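Local atomic coordinates of Lin2722 protein (Listeria innocua, PDB entry 3DS8), a protein that is of unknown function but has an alpha/beta-hydrolase fold and probably acts as a hydrolase. Residues 5-10 / 106-111. Residues are numbered along the deposited sequence; the frame is centred on the assembly and turned at random.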
# COMPACT_ATOMS: atom_id res chain seq x y z
N PRO A 5 12.38 0.33 7.46
CA PRO A 5 12.13 1.31 6.42
C PRO A 5 10.67 1.41 6.06
O PRO A 5 9.88 0.48 6.31
CB PRO A 5 12.96 0.82 5.23
CG PRO A 5 13.06 -0.63 5.45
CD PRO A 5 13.06 -0.87 6.94
N ILE A 6 10.34 2.50 5.41
CA ILE A 6 9.01 2.71 4.87
C ILE A 6 9.14 2.91 3.36
O ILE A 6 9.72 3.90 2.92
CB ILE A 6 8.36 3.95 5.47
CG1 ILE A 6 8.30 3.85 7.02
CG2 ILE A 6 6.99 4.20 4.74
CD1 ILE A 6 8.02 5.21 7.68
N ILE A 7 8.66 1.95 2.58
CA ILE A 7 8.68 2.05 1.12
C ILE A 7 7.42 2.77 0.63
O ILE A 7 6.29 2.42 0.99
CB ILE A 7 8.86 0.70 0.44
CG1 ILE A 7 9.14 0.86 -1.05
CG2 ILE A 7 7.68 -0.21 0.52
CD1 ILE A 7 9.85 -0.32 -1.62
N LEU A 8 7.61 3.78 -0.20
CA LEU A 8 6.52 4.58 -0.82
C LEU A 8 6.45 4.23 -2.30
O LEU A 8 7.43 4.39 -3.06
CB LEU A 8 6.75 6.08 -0.68
CG LEU A 8 6.92 6.54 0.78
CD1 LEU A 8 7.20 8.09 0.79
CD2 LEU A 8 5.75 6.12 1.70
N ILE A 9 5.26 3.79 -2.73
CA ILE A 9 5.06 3.33 -4.10
C ILE A 9 3.92 4.10 -4.77
O ILE A 9 2.80 4.13 -4.25
CB ILE A 9 4.81 1.82 -4.21
CG1 ILE A 9 5.94 1.06 -3.53
CG2 ILE A 9 4.69 1.43 -5.68
CD1 ILE A 9 5.86 -0.44 -3.68
N HIS A 10 4.23 4.68 -5.92
CA HIS A 10 3.31 5.47 -6.73
C HIS A 10 2.22 4.60 -7.40
O HIS A 10 2.31 3.36 -7.41
CB HIS A 10 4.11 6.26 -7.79
CG HIS A 10 4.91 5.40 -8.72
ND1 HIS A 10 4.36 4.77 -9.82
CD2 HIS A 10 6.21 5.02 -8.69
CE1 HIS A 10 5.30 4.09 -10.45
NE2 HIS A 10 6.44 4.23 -9.79
N LEU A 106 -1.74 -2.33 -4.74
CA LEU A 106 -1.93 -3.68 -5.28
C LEU A 106 -0.61 -4.46 -5.38
O LEU A 106 -0.55 -5.62 -5.05
CB LEU A 106 -2.64 -3.66 -6.62
CG LEU A 106 -4.01 -2.97 -6.69
CD1 LEU A 106 -4.56 -2.96 -8.12
CD2 LEU A 106 -4.93 -3.66 -5.68
N ALA A 107 0.44 -3.78 -5.83
CA ALA A 107 1.78 -4.39 -5.88
C ALA A 107 2.24 -4.85 -4.49
O ALA A 107 2.74 -5.99 -4.33
CB ALA A 107 2.79 -3.39 -6.51
N LEU A 108 2.01 -4.03 -3.47
CA LEU A 108 2.33 -4.45 -2.12
C LEU A 108 1.53 -5.66 -1.66
O LEU A 108 2.00 -6.42 -0.83
CB LEU A 108 2.15 -3.28 -1.15
CG LEU A 108 3.14 -2.11 -1.23
CD1 LEU A 108 2.67 -0.93 -0.37
CD2 LEU A 108 4.55 -2.58 -0.83
N THR A 109 0.27 -5.76 -2.09
CA THR A 109 -0.60 -6.86 -1.69
C THR A 109 -0.14 -8.19 -2.34
O THR A 109 -0.01 -9.22 -1.67
CB THR A 109 -2.05 -6.53 -2.05
OG1 THR A 109 -2.43 -5.32 -1.38
CG2 THR A 109 -3.03 -7.69 -1.66
N TYR A 110 0.20 -8.15 -3.61
CA TYR A 110 0.88 -9.30 -4.21
C TYR A 110 2.18 -9.63 -3.47
O TYR A 110 2.48 -10.78 -3.21
CB TYR A 110 1.23 -9.02 -5.69
CG TYR A 110 0.10 -9.27 -6.61
CD1 TYR A 110 -0.28 -10.56 -6.93
CD2 TYR A 110 -0.60 -8.21 -7.20
CE1 TYR A 110 -1.34 -10.80 -7.80
CE2 TYR A 110 -1.65 -8.44 -8.08
CZ TYR A 110 -2.02 -9.72 -8.36
OH TYR A 110 -3.05 -10.02 -9.25
N TYR A 111 2.97 -8.61 -3.12
CA TYR A 111 4.24 -8.87 -2.37
C TYR A 111 3.96 -9.54 -1.01
O TYR A 111 4.63 -10.48 -0.61
CB TYR A 111 4.95 -7.53 -2.18
CG TYR A 111 6.33 -7.59 -1.55
CD1 TYR A 111 7.48 -7.59 -2.33
CD2 TYR A 111 6.47 -7.59 -0.16
CE1 TYR A 111 8.75 -7.61 -1.72
CE2 TYR A 111 7.72 -7.62 0.47
CZ TYR A 111 8.84 -7.62 -0.31
OH TYR A 111 10.04 -7.61 0.35
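Ile-7 and Ile-9 of the central strand 6-9 pack against Leu-108 of helix 103-114 in the core of an alpha/beta-hydrolase fold. The helix follows strand 95-101 after a tight turn. Gly-100, Ser-102 and Gly-104, at this strand-to-helix junction, fit the GxSxG pattern of a nucleophile elbow and probably form one here. Strand 6-9 runs parallel to 95-101 as its neighbour in the sheet, so the contact joins the helix after the elbow to the adjoining strand.

Methyl groups make the closest touches. CD2 of Leu-108 lies against two isoleucines of alternate positions, whose side chains both leave the same face of the sheet. The nearer is Ile-9, with its CD1 3.8 Å from CD2 of Leu-108. The same CD1 lies 4.0 Å from CG of Leu-108, so it covers the branch point as well as one methyl. Ile-9 has CG1 anti to its carbonyl carbon (chi1 -54°) and an extended chain beyond, which carries CD1 out to the leucine. Ile-7 uses its other branch. Its CG2 stands 4.2 Å from CD2 of Leu-108, a looser touch, and the two side chains pass in opposite directions. With CG1 of Ile-7 anti to the backbone N (chi1 -169°), CG2 falls between that N and the carbonyl carbon, where it faces Leu-108.

The same isoleucines have further neighbours. Ile-7 also touches Leu-80 of helix 73-91, Phe-64 and Met-96, while Ile-9 touches Phe-66 and residues of the putative elbow.

All three touching residues are buried, and the segments bury 131 Å² between them. The contact is purely apolar, with no polar bond between the segments to set a direction. It therefore rests on van der Waals packing and the exclusion of water.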